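PDB 5IUW: aldehyde dehydrogenase family protein, which probably oxidises aldehydes to carboxylic acids with NAD(P)+ as cofactor, and binds both NAD and indole-3-acetic acid. Local coordinates for residues 118-123 with 167-172; 361-366 with 394-399; 427-432 with 465-470. All coordinates share one frame; numbering follows the deposited sequence.

Contact 1 of 3, residues 118-123 with 167-172. With NAD (nicotinamide-adenine-dinucleotide), chain C; IAC (1H-indol-3-ylacetic acid), chain D.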
loop_
_atom_site.group_PDB
_atom_site.type_symbol
_atom_site.label_atom_id
_atom_site.label_comp_id
_atom_site.label_asym_id
_atom_site.label_seq_id
_atom_site.Cartn_x
_atom_site.Cartn_y
_atom_site.Cartn_z
ATOM N N GLY A 118 -19.556 -28.425 7.394
ATOM C CA GLY A 118 -18.991 -28.055 6.109
ATOM C C GLY A 118 -18.789 -26.564 5.901
ATOM O O GLY A 118 -17.972 -26.155 5.083
ATOM N N VAL A 119 -19.522 -25.740 6.637
ATOM C CA VAL A 119 -19.444 -24.299 6.418
ATOM C C VAL A 119 -18.937 -23.526 7.636
ATOM O O VAL A 119 -17.942 -22.801 7.542
ATOM C CB VAL A 119 -20.816 -23.732 5.987
ATOM C CG1 VAL A 119 -20.777 -22.216 5.905
ATOM C CG2 VAL A 119 -21.227 -24.326 4.649
ATOM N N ASP A 120 -19.601 -23.689 8.777
ATOM C CA ASP A 120 -19.293 -22.886 9.961
ATOM C C ASP A 120 -17.917 -23.138 10.575
ATOM O O ASP A 120 -17.157 -22.200 10.791
ATOM C CB ASP A 120 -20.358 -23.102 11.032
ATOM C CG ASP A 120 -21.694 -22.530 10.631
ATOM O OD1 ASP A 120 -22.351 -23.117 9.741
ATOM O OD2 ASP A 120 -22.083 -21.488 11.194
ATOM N N ILE A 121 -17.615 -24.390 10.885
ATOM C CA ILE A 121 -16.346 -24.711 11.519
ATOM C C ILE A 121 -15.164 -24.389 10.585
ATOM O O ILE A 121 -14.239 -23.708 11.003
ATOM C CB ILE A 121 -16.264 -26.207 11.964
ATOM C CG1 ILE A 121 -17.399 -26.595 12.926
ATOM C CG2 ILE A 121 -14.893 -26.532 12.537
ATOM C CD1 ILE A 121 -17.850 -25.554 13.897
ATOM N N PRO A 122 -15.192 -24.863 9.321
ATOM C CA PRO A 122 -14.085 -24.451 8.445
ATOM C C PRO A 122 -14.007 -22.938 8.241
ATOM O O PRO A 122 -12.905 -22.402 8.169
ATOM C CB PRO A 122 -14.403 -25.160 7.121
ATOM C CG PRO A 122 -15.215 -26.363 7.535
ATOM C CD PRO A 122 -16.059 -25.862 8.660
ATOM N N GLY A 123 -15.155 -22.271 8.170
ATOM C CA GLY A 123 -15.186 -20.832 8.021
ATOM C C GLY A 123 -14.557 -20.113 9.200
ATOM O O GLY A 123 -13.846 -19.125 9.027
ATOM N N TRP A 167 -26.550 -15.194 17.071
ATOM C CA TRP A 167 -26.772 -16.633 17.146
ATOM C C TRP A 167 -26.827 -17.360 15.793
ATOM O O TRP A 167 -26.860 -18.576 15.764
ATOM C CB TRP A 167 -28.063 -16.899 17.913
ATOM C CG TRP A 167 -29.246 -16.152 17.395
ATOM C CD1 TRP A 167 -29.768 -14.992 17.897
ATOM C CD2 TRP A 167 -30.064 -16.507 16.274
ATOM N NE1 TRP A 167 -30.863 -14.611 17.164
ATOM C CE2 TRP A 167 -31.069 -15.525 16.163
ATOM C CE3 TRP A 167 -30.055 -17.573 15.360
ATOM C CZ2 TRP A 167 -32.051 -15.568 15.169
ATOM C CZ3 TRP A 167 -31.030 -17.611 14.368
ATOM C CH2 TRP A 167 -32.017 -16.614 14.285
ATOM N N ASN A 168 -26.843 -16.637 14.675
ATOM C CA ASN A 168 -27.081 -17.331 13.410
ATOM C C ASN A 168 -25.845 -18.062 12.849
ATOM O O ASN A 168 -25.974 -19.128 12.258
ATOM C CB ASN A 168 -27.658 -16.368 12.375
ATOM C CG ASN A 168 -26.715 -15.242 12.016
ATOM O OD1 ASN A 168 -25.939 -14.767 12.841
ATOM N ND2 ASN A 168 -26.800 -14.792 10.768
ATOM N N PHE A 169 -24.661 -17.493 13.026
ATOM C CA PHE A 169 -23.421 -18.226 12.795
ATOM C C PHE A 169 -22.532 -18.009 14.015
ATOM O O PHE A 169 -21.631 -17.171 13.980
ATOM C CB PHE A 169 -22.693 -17.752 11.532
ATOM C CG PHE A 169 -23.437 -17.994 10.249
ATOM C CD1 PHE A 169 -23.228 -19.147 9.515
ATOM C CD2 PHE A 169 -24.320 -17.042 9.753
ATOM C CE1 PHE A 169 -23.900 -19.363 8.323
ATOM C CE2 PHE A 169 -24.993 -17.244 8.559
ATOM C CZ PHE A 169 -24.786 -18.408 7.842
ATOM N N PRO A 170 -22.796 -18.745 15.103
ATOM C CA PRO A 170 -22.173 -18.484 16.409
ATOM C C PRO A 170 -20.642 -18.531 16.368
ATOM O O PRO A 170 -19.980 -17.570 16.749
ATOM C CB PRO A 170 -22.715 -19.618 17.298
ATOM C CG PRO A 170 -23.940 -20.103 16.609
ATOM C CD PRO A 170 -23.703 -19.905 15.140
ATOM N N LEU A 171 -20.085 -19.638 15.902
ATOM C CA LEU A 171 -18.636 -19.773 15.910
ATOM C C LEU A 171 -17.975 -18.918 14.831
ATOM O O LEU A 171 -16.955 -18.284 15.076
ATOM C CB LEU A 171 -18.229 -21.238 15.743
ATOM C CG LEU A 171 -16.714 -21.471 15.761
ATOM C CD1 LEU A 171 -16.073 -20.894 17.020
ATOM C CD2 LEU A 171 -16.401 -22.928 15.661
ATOM N N MET A 172 -18.557 -18.904 13.639
ATOM C CA MET A 172 -17.958 -18.168 12.547
ATOM C C MET A 172 -17.921 -16.660 12.834
ATOM O O MET A 172 -16.908 -16.017 12.572
ATOM C CB MET A 172 -18.692 -18.441 11.241
ATOM C CG MET A 172 -17.855 -18.119 10.014
ATOM S SD MET A 172 -18.804 -18.050 8.496
ATOM C CE MET A 172 -19.494 -19.685 8.447
HETATM P PA NAD C . -29.512 -8.957 18.601
HETATM O O1A NAD C . -29.146 -7.527 18.291
HETATM O O2A NAD C . -30.815 -9.017 19.320
HETATM O O5B NAD C . -28.389 -9.563 19.564
HETATM C C5B NAD C . -27.042 -9.680 19.060
HETATM C C4B NAD C . -26.065 -9.570 20.281
HETATM O O4B NAD C . -26.242 -8.429 20.903
HETATM C C3B NAD C . -26.396 -10.664 21.274
HETATM O O3B NAD C . -25.247 -11.202 21.758
HETATM C C2B NAD C . -27.196 -9.884 22.355
HETATM O O2B NAD C . -27.230 -10.667 23.631
HETATM C C1B NAD C . -26.574 -8.753 22.434
HETATM N N9A NAD C . -27.397 -7.703 23.023
HETATM C C8A NAD C . -28.746 -7.628 23.021
HETATM N N7A NAD C . -29.100 -6.508 23.698
HETATM C C5A NAD C . -27.965 -5.880 24.115
HETATM C C6A NAD C . -27.751 -4.714 24.827
HETATM N N6A NAD C . -28.713 -3.827 25.335
HETATM N N1A NAD C . -26.514 -4.296 25.121
HETATM C C2A NAD C . -25.464 -5.039 24.701
HETATM N N3A NAD C . -25.658 -6.200 23.997
HETATM C C4A NAD C . -26.913 -6.612 23.701
HETATM O O3 NAD C . -29.563 -9.745 17.234
HETATM P PN NAD C . -29.886 -11.323 17.057
HETATM O O1N NAD C . -31.103 -11.653 17.878
HETATM O O2N NAD C . -28.702 -12.099 17.577
HETATM O O5D NAD C . -30.265 -11.631 15.532
HETATM C C5D NAD C . -29.334 -11.572 14.453
HETATM C C4D NAD C . -29.242 -10.127 13.813
HETATM O O4D NAD C . -27.982 -9.958 13.568
HETATM C C3D NAD C . -29.927 -9.973 12.459
HETATM O O3D NAD C . -30.500 -8.738 12.310
HETATM C C2D NAD C . -28.766 -10.127 11.439
HETATM O O2D NAD C . -29.053 -9.435 10.126
HETATM C C1D NAD C . -27.783 -9.584 12.015
HETATM N N1N NAD C . -26.543 -10.145 11.505
HETATM C C2N NAD C . -25.626 -9.319 10.883
HETATM C C3N NAD C . -24.438 -9.863 10.384
HETATM C C7N NAD C . -23.425 -8.956 9.682
HETATM O O7N NAD C . -23.761 -7.843 9.322
HETATM N N7N NAD C . -22.133 -9.401 9.443
HETATM C C4N NAD C . -24.180 -11.222 10.520
HETATM C C5N NAD C . -25.096 -12.044 11.152
HETATM C C6N NAD C . -26.287 -11.498 11.649
HETATM C C IAC D . -21.509 -15.885 4.390
HETATM C C1 IAC D . -21.869 -16.156 5.676
HETATM C C2 IAC D . -21.775 -17.478 6.184
HETATM C C3 IAC D . -21.315 -18.497 5.361
HETATM C C4 IAC D . -20.947 -18.224 4.046
HETATM C C5 IAC D . -21.037 -16.932 3.551
HETATM C C7 IAC D . -22.287 -14.970 6.264
HETATM C C8 IAC D . -22.188 -13.956 5.333
HETATM C C17 IAC D . -22.762 -14.851 7.684
HETATM C C18 IAC D . -23.517 -13.564 7.883
HETATM N N IAC D . -21.706 -14.511 4.175
HETATM O O2 IAC D . -24.773 -13.570 7.976
HETATM O O3 IAC D . -22.852 -12.503 7.979
#
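Asp120 and Met172 bring the two backbones nearest, with 5.5 Å between their CA atoms. Residues 118-123 lie on helix 113-134, which has a wide pi-type turn at 118-120 and a kink at Pro122. Residues 167-172 run from a loop into helix 170-183, with Phe169 at its N-cap position. Met172 bends at its last torsion (chi3 -59°), which turns CE to 3.5 Å from Asp120 CA; Val119 CG1 touches the same methyl. Gly123 has no side chain, and Met172 CG passes close to its backbone. Asp120 meets the edge of the Phe169 ring near its plane, with OD2 3.1 Å from CD1. That oxygen also forms a salt bridge with Lys111. On the flank covered by helices 98-109 and 198-210, Ile121 CD1 and Leu171 CD2 are pressed to 3.5 Å, tighter than usual. The bound indoleacetate rests on Phe169, its C2 lying 3.5 Å above one ring face, toward the rim. Val119 CG1 and Met172 CE both stand 3.8 Å from its C3. Earlier in the loop, Trp167 NE1 gives a weak hydrogen bond to NAD O1N (3.1 Å, 138°). Asn168 ND2 approaches NAD C5N and is bonded to Glu300 O. The contact thus offers an apolar wall to the indole beside Trp167 and Asn168, which meet the cofactor. Lys111, which also bonds Asn168 O, probably offsets the charge of Asp120 and the nearby Glu105.

Contact 2 of 3, residues 361-366 with 394-399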
loop_
_atom_site.group_PDB
_atom_site.type_symbol
_atom_site.label_atom_id
_atom_site.label_comp_id
_atom_site.label_asym_id
_atom_site.label_seq_id
_atom_site.Cartn_x
_atom_site.Cartn_y
_atom_site.Cartn_z
ATOM N N HIS A 361 -49.634 -11.433 2.995
ATOM C CA HIS A 361 -51.023 -11.554 2.562
ATOM C C HIS A 361 -51.753 -10.246 2.738
ATOM O O HIS A 361 -52.432 -9.772 1.828
ATOM C CB HIS A 361 -51.740 -12.643 3.360
ATOM C CG HIS A 361 -51.250 -14.020 3.074
ATOM N ND1 HIS A 361 -51.123 -14.509 1.794
ATOM C CD2 HIS A 361 -50.817 -15.002 3.898
ATOM C CE1 HIS A 361 -50.666 -15.747 1.842
ATOM N NE2 HIS A 361 -50.465 -16.069 3.108
ATOM N N THR A 362 -51.596 -9.670 3.922
ATOM C CA THR A 362 -52.300 -8.458 4.284
ATOM C C THR A 362 -52.015 -7.333 3.299
ATOM O O THR A 362 -52.939 -6.744 2.743
ATOM C CB THR A 362 -51.927 -8.004 5.699
ATOM O OG1 THR A 362 -52.422 -8.959 6.650
ATOM C CG2 THR A 362 -52.527 -6.647 5.993
ATOM N N ASP A 363 -50.737 -7.063 3.066
ATOM C CA ASP A 363 -50.324 -5.948 2.225
ATOM C C ASP A 363 -50.575 -6.176 0.735
ATOM O O ASP A 363 -50.327 -5.288 -0.077
ATOM C CB ASP A 363 -48.846 -5.642 2.449
ATOM C CG ASP A 363 -48.555 -5.194 3.867
ATOM O OD1 ASP A 363 -49.508 -5.093 4.677
ATOM O OD2 ASP A 363 -47.370 -4.936 4.165
ATOM N N GLY A 364 -51.053 -7.360 0.373
ATOM C CA GLY A 364 -51.521 -7.587 -0.983
ATOM C C GLY A 364 -50.629 -8.359 -1.939
ATOM O O GLY A 364 -50.912 -8.413 -3.132
ATOM N N ALA A 365 -49.561 -8.962 -1.428
ATOM C CA ALA A 365 -48.703 -9.807 -2.252
ATOM C C ALA A 365 -49.381 -11.146 -2.547
ATOM O O ALA A 365 -50.360 -11.508 -1.899
ATOM C CB ALA A 365 -47.366 -10.030 -1.566
ATOM N N ARG A 366 -48.850 -11.881 -3.519
ATOM C CA ARG A 366 -49.422 -13.164 -3.921
ATOM C C ARG A 366 -48.519 -14.315 -3.497
ATOM O O ARG A 366 -47.405 -14.454 -4.002
ATOM C CB ARG A 366 -49.649 -13.203 -5.439
ATOM C CG ARG A 366 -50.389 -14.438 -5.938
ATOM C CD ARG A 366 -50.601 -14.430 -7.453
ATOM N NE ARG A 366 -49.691 -15.344 -8.150
ATOM C CZ ARG A 366 -48.830 -14.980 -9.095
ATOM N NH1 ARG A 366 -48.758 -13.714 -9.474
ATOM N NH2 ARG A 366 -48.042 -15.882 -9.666
ATOM N N ALA A 394 -42.692 -0.774 -1.228
ATOM C CA ALA A 394 -43.262 -0.086 -0.069
ATOM C C ALA A 394 -43.880 -1.044 0.956
ATOM O O ALA A 394 -44.104 -0.668 2.098
ATOM C CB ALA A 394 -44.315 0.935 -0.520
ATOM N N MET A 395 -44.167 -2.274 0.547
ATOM C CA MET A 395 -44.771 -3.250 1.454
ATOM C C MET A 395 -43.844 -3.601 2.612
ATOM O O MET A 395 -42.621 -3.502 2.494
ATOM C CB MET A 395 -45.146 -4.517 0.698
ATOM C CG MET A 395 -46.189 -4.321 -0.373
ATOM S SD MET A 395 -46.446 -5.856 -1.262
ATOM C CE MET A 395 -47.720 -5.387 -2.425
ATOM N N ARG A 396 -44.434 -4.021 3.728
ATOM C CA ARG A 396 -43.669 -4.367 4.921
ATOM C C ARG A 396 -42.665 -5.491 4.666
ATOM O O ARG A 396 -41.533 -5.435 5.143
ATOM C CB ARG A 396 -44.606 -4.768 6.072
ATOM C CG ARG A 396 -45.185 -3.591 6.859
ATOM C CD ARG A 396 -46.191 -4.038 7.936
ATOM N NE ARG A 396 -47.343 -4.748 7.380
ATOM C CZ ARG A 396 -48.314 -5.307 8.103
ATOM N NH1 ARG A 396 -48.287 -5.254 9.428
ATOM N NH2 ARG A 396 -49.315 -5.924 7.493
ATOM N N ILE A 397 -43.072 -6.518 3.927
ATOM C CA ILE A 397 -42.170 -7.633 3.693
ATOM C C ILE A 397 -41.019 -7.213 2.760
ATOM O O ILE A 397 -40.022 -7.907 2.673
ATOM C CB ILE A 397 -42.898 -8.882 3.110
ATOM C CG1 ILE A 397 -43.643 -8.552 1.817
ATOM C CG2 ILE A 397 -43.852 -9.484 4.139
ATOM C CD1 ILE A 397 -44.084 -9.782 1.055
ATOM N N ALA A 398 -41.144 -6.077 2.078
ATOM C CA ALA A 398 -40.046 -5.610 1.227
ATOM C C ALA A 398 -39.135 -4.633 1.960
ATOM O O ALA A 398 -37.972 -4.485 1.595
ATOM C CB ALA A 398 -40.581 -4.973 -0.044
ATOM N N GLN A 399 -39.657 -3.970 2.990
ATOM C CA GLN A 399 -38.875 -2.969 3.718
ATOM C C GLN A 399 -38.178 -3.525 4.954
ATOM O O GLN A 399 -37.082 -3.086 5.284
ATOM C CB GLN A 399 -39.759 -1.787 4.134
ATOM C CG GLN A 399 -40.035 -0.786 3.024
ATOM C CD GLN A 399 -38.784 -0.052 2.549
ATOM O OE1 GLN A 399 -37.962 0.388 3.350
ATOM N NE2 GLN A 399 -38.642 0.081 1.240
#
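Asp363 and Arg396 form the tightly held part of this contact. In a side-on salt bridge, Arg396 grips the carboxylate with NE and NH2, one nitrogen to each oxygen. The NE bond to Asp363 OD2 is nearly straight (3.2 Å, 175°), lies in the guanidinium plane and uses the syn lone pair. The NH2 bond to Asp363 OD1 is shorter, at 2.9 Å, but OD1 is met 33° out of the carboxylate plane. Asp363 OD2 takes a further bond from the backbone, Arg396 N, at 3.1 Å, nearly along the C-O bond direction. A bend at chi3 (-60°) turns NE and NH2 toward the carboxylate, and OD2 sits between Arg396 N and NE. This close polar grip lies at the surface. Thr362 is exposed beside it, its CG2 3.6 Å from Arg396 NH2 at the guanidinium edge. The apolar inner side meets at longer range. Ala365 CB is 4.2 Å from Ile397 CD1, and Phe388 and Val391 back that pair. The extended Met395 chain places CE 3.5 Å from Asp363 O. Helix 347-362 ends in a Schellman motif, with Gly364 at positive phi. The contact joins this turn to the start of helix 396-399, beside strands 366-369 and 382-389 of the mixed sheet in the aldehyde dehydrogenase catalytic domain.

Contact 3 of 3, residues 427-432 with 465-470. With NAD (nicotinamide-adenine-dinucleotide), chain C; IAC (1H-indol-3-ylacetic acid), chain D.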
loop_
_atom_site.group_PDB
_atom_site.type_symbol
_atom_site.label_atom_id
_atom_site.label_comp_id
_atom_site.label_asym_id
_atom_site.label_seq_id
_atom_site.Cartn_x
_atom_site.Cartn_y
_atom_site.Cartn_z
ATOM N N TYR A 427 -31.038 -0.062 4.673
ATOM C CA TYR A 427 -29.938 -1.009 4.796
ATOM C C TYR A 427 -28.947 -0.892 3.632
ATOM O O TYR A 427 -29.155 -0.100 2.722
ATOM C CB TYR A 427 -30.483 -2.435 4.888
ATOM C CG TYR A 427 -31.289 -2.705 6.139
ATOM C CD1 TYR A 427 -30.704 -2.609 7.396
ATOM C CD2 TYR A 427 -32.627 -3.076 6.063
ATOM C CE1 TYR A 427 -31.423 -2.863 8.538
ATOM C CE2 TYR A 427 -33.357 -3.340 7.205
ATOM C CZ TYR A 427 -32.746 -3.233 8.444
ATOM O OH TYR A 427 -33.453 -3.492 9.596
ATOM N N GLY A 428 -27.867 -1.669 3.672
ATOM C CA GLY A 428 -26.852 -1.609 2.629
ATOM C C GLY A 428 -25.722 -2.608 2.836
ATOM O O GLY A 428 -24.544 -2.270 2.707
ATOM N N LEU A 429 -26.085 -3.852 3.130
ATOM C CA LEU A 429 -25.099 -4.862 3.482
ATOM C C LEU A 429 -24.563 -5.565 2.234
ATOM O O LEU A 429 -23.356 -5.729 2.063
ATOM C CB LEU A 429 -25.713 -5.873 4.453
ATOM C CG LEU A 429 -24.752 -6.810 5.164
ATOM C CD1 LEU A 429 -23.719 -6.010 5.936
ATOM C CD2 LEU A 429 -25.553 -7.680 6.097
ATOM N N ALA A 430 -25.471 -5.964 1.355
ATOM C CA ALA A 430 -25.084 -6.657 0.142
ATOM C C ALA A 430 -26.111 -6.461 -0.959
ATOM O O ALA A 430 -27.238 -6.013 -0.718
ATOM C CB ALA A 430 -24.884 -8.140 0.411
ATOM N N ALA A 431 -25.695 -6.797 -2.171
ATOM C CA ALA A 431 -26.552 -6.786 -3.328
ATOM C C ALA A 431 -25.946 -7.709 -4.391
ATOM O O ALA A 431 -24.756 -8.043 -4.334
ATOM C CB ALA A 431 -26.739 -5.345 -3.858
ATOM N N ALA A 432 -26.768 -8.146 -5.341
ATOM C CA ALA A 432 -26.242 -8.894 -6.476
ATOM C C ALA A 432 -26.849 -8.447 -7.806
ATOM O O ALA A 432 -27.985 -7.976 -7.866
ATOM C CB ALA A 432 -26.450 -10.400 -6.284
ATOM N N ALA A 465 -12.043 -10.667 0.992
ATOM C CA ALA A 465 -13.090 -9.679 0.728
ATOM C C ALA A 465 -13.640 -9.039 1.997
ATOM O O ALA A 465 -14.276 -9.710 2.796
ATOM C CB ALA A 465 -14.222 -10.314 -0.047
ATOM N N PRO A 466 -13.396 -7.728 2.181
ATOM C CA PRO A 466 -14.002 -6.983 3.289
ATOM C C PRO A 466 -15.517 -7.109 3.240
ATOM O O PRO A 466 -16.097 -7.066 2.156
ATOM C CB PRO A 466 -13.595 -5.529 3.040
ATOM C CG PRO A 466 -12.573 -5.553 1.988
ATOM C CD PRO A 466 -12.596 -6.874 1.288
ATOM N N PHE A 467 -16.135 -7.237 4.405
ATOM C CA PHE A 467 -17.555 -7.501 4.515
ATOM C C PHE A 467 -18.145 -6.561 5.558
ATOM O O PHE A 467 -17.612 -6.457 6.654
ATOM C CB PHE A 467 -17.784 -8.973 4.894
ATOM C CG PHE A 467 -19.220 -9.363 5.030
ATOM C CD1 PHE A 467 -19.927 -9.075 6.190
ATOM C CD2 PHE A 467 -19.860 -10.057 4.013
ATOM C CE1 PHE A 467 -21.246 -9.438 6.323
ATOM C CE2 PHE A 467 -21.191 -10.439 4.152
ATOM C CZ PHE A 467 -21.879 -10.122 5.314
ATOM N N GLY A 468 -19.238 -5.880 5.210
ATOM C CA GLY A 468 -19.880 -4.931 6.115
ATOM C C GLY A 468 -20.800 -3.949 5.399
ATOM O O GLY A 468 -20.930 -3.994 4.178
ATOM N N GLY A 469 -21.419 -3.047 6.153
ATOM C CA GLY A 469 -22.552 -2.298 5.644
ATOM C C GLY A 469 -22.327 -0.847 5.262
ATOM O O GLY A 469 -21.425 -0.188 5.777
ATOM N N PHE A 470 -23.134 -0.394 4.299
ATOM C CA PHE A 470 -23.442 1.021 4.084
ATOM C C PHE A 470 -24.599 1.369 5.030
ATOM O O PHE A 470 -25.336 0.477 5.467
ATOM C CB PHE A 470 -23.878 1.302 2.637
ATOM C CG PHE A 470 -22.747 1.426 1.629
ATOM C CD1 PHE A 470 -21.737 0.485 1.555
ATOM C CD2 PHE A 470 -22.747 2.470 0.707
ATOM C CE1 PHE A 470 -20.726 0.595 0.604
ATOM C CE2 PHE A 470 -21.737 2.588 -0.247
ATOM C CZ PHE A 470 -20.725 1.646 -0.295
HETATM P PA NAD C . -29.512 -8.957 18.601
HETATM O O1A NAD C . -29.146 -7.527 18.291
HETATM O O2A NAD C . -30.815 -9.017 19.320
HETATM O O5B NAD C . -28.389 -9.563 19.564
HETATM C C5B NAD C . -27.042 -9.680 19.060
HETATM C C4B NAD C . -26.065 -9.570 20.281
HETATM O O4B NAD C . -26.242 -8.429 20.903
HETATM C C3B NAD C . -26.396 -10.664 21.274
HETATM O O3B NAD C . -25.247 -11.202 21.758
HETATM C C2B NAD C . -27.196 -9.884 22.355
HETATM O O2B NAD C . -27.230 -10.667 23.631
HETATM C C1B NAD C . -26.574 -8.753 22.434
HETATM N N9A NAD C . -27.397 -7.703 23.023
HETATM C C8A NAD C . -28.746 -7.628 23.021
HETATM N N7A NAD C . -29.100 -6.508 23.698
HETATM C C5A NAD C . -27.965 -5.880 24.115
HETATM C C6A NAD C . -27.751 -4.714 24.827
HETATM N N6A NAD C . -28.713 -3.827 25.335
HETATM N N1A NAD C . -26.514 -4.296 25.121
HETATM C C2A NAD C . -25.464 -5.039 24.701
HETATM N N3A NAD C . -25.658 -6.200 23.997
HETATM C C4A NAD C . -26.913 -6.612 23.701
HETATM O O3 NAD C . -29.563 -9.745 17.234
HETATM P PN NAD C . -29.886 -11.323 17.057
HETATM O O1N NAD C . -31.103 -11.653 17.878
HETATM O O2N NAD C . -28.702 -12.099 17.577
HETATM O O5D NAD C . -30.265 -11.631 15.532
HETATM C C5D NAD C . -29.334 -11.572 14.453
HETATM C C4D NAD C . -29.242 -10.127 13.813
HETATM O O4D NAD C . -27.982 -9.958 13.568
HETATM C C3D NAD C . -29.927 -9.973 12.459
HETATM O O3D NAD C . -30.500 -8.738 12.310
HETATM C C2D NAD C . -28.766 -10.127 11.439
HETATM O O2D NAD C . -29.053 -9.435 10.126
HETATM C C1D NAD C . -27.783 -9.584 12.015
HETATM N N1N NAD C . -26.543 -10.145 11.505
HETATM C C2N NAD C . -25.626 -9.319 10.883
HETATM C C3N NAD C . -24.438 -9.863 10.384
HETATM C C7N NAD C . -23.425 -8.956 9.682
HETATM O O7N NAD C . -23.761 -7.843 9.322
HETATM N N7N NAD C . -22.133 -9.401 9.443
HETATM C C4N NAD C . -24.180 -11.222 10.520
HETATM C C5N NAD C . -25.096 -12.044 11.152
HETATM C C6N NAD C . -26.287 -11.498 11.649
HETATM C C IAC D . -21.509 -15.885 4.390
HETATM C C1 IAC D . -21.869 -16.156 5.676
HETATM C C2 IAC D . -21.775 -17.478 6.184
HETATM C C3 IAC D . -21.315 -18.497 5.361
HETATM C C4 IAC D . -20.947 -18.224 4.046
HETATM C C5 IAC D . -21.037 -16.932 3.551
HETATM C C7 IAC D . -22.287 -14.970 6.264
HETATM C C8 IAC D . -22.188 -13.956 5.333
HETATM C C17 IAC D . -22.762 -14.851 7.684
HETATM C C18 IAC D . -23.517 -13.564 7.883
HETATM N N IAC D . -21.706 -14.511 4.175
HETATM O O2 IAC D . -24.773 -13.570 7.976
HETATM O O3 IAC D . -22.852 -12.503 7.979
HETATM O O HOH W 1 -20.939 -7.067 3.282
#
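Gly428 and Leu429 run antiparallel to Gly469 and Phe470, with 4.2 Å between the CA atoms of Leu429 and Gly469, as the chain enters strand 430-434 next to an irregular loop. One direct hydrogen bond ties them: Phe470 N gives to Gly428 O at 2.8 Å and 172°, from above the carbonyl plane. Gly469 CA adds a CH...O contact to the same oxygen. Gly428 has no side chain on the flank where Phe470 CB lies, and this lets the backbones come so near. A water makes a second tie. It donates to Leu429 O and accepts from Gly468 N at 2.8 Å. The same water lies over the centre of one face of the Phe467 ring. Leu429 covers the loop with a single branch. Its CG is anti to the backbone N (chi1 -167°), and CD1 lies 3.6 Å from Gly468 C and 4.2 Å from Phe467 CE1. The other branch, CD2, faces the cofactor, 3.7 Å from NAD O7N. Phe467 meets the same carboxamide with its ring edge, near the ring plane, CE1 lying 3.2 Å from NAD N7N. The CZ corner also nears carboxylate oxygen O3 of the indoleacetate. Leu429 touches Cys302, which binds the indoleacetate and is probably the nucleophile, as in relatives. Pro466 O is bonded to Ser492 OG of the second subunit, where Trp494 and Val153 also pack on this loop. The chemistry implies a glycine-rich loop held by its backbone and one water, with two apolar side chains bordering the nicotinamide carboxamide.

Contacts 1 and 3 both line the active site. Their centres are 19 Å apart and their nearest atoms about 8 Å apart. Both reach the nicotinamide end of NAD and the indole and acetate parts of the indoleacetate; of the two, contact 1 meets the phosphate and contact 3 the carboxamide. Cys302 lies near each: its side chain is about 7 Å from that of Phe169 and about 3 Å from that of Leu429. Contact 2 stands apart at the surface, its centre 32 Å from that of contact 1. It touches contact 3 by packing, Gln399 O to Tyr427 CE2 at 4.2 Å. Glu401, an NAD ligand, follows it closely in the chain.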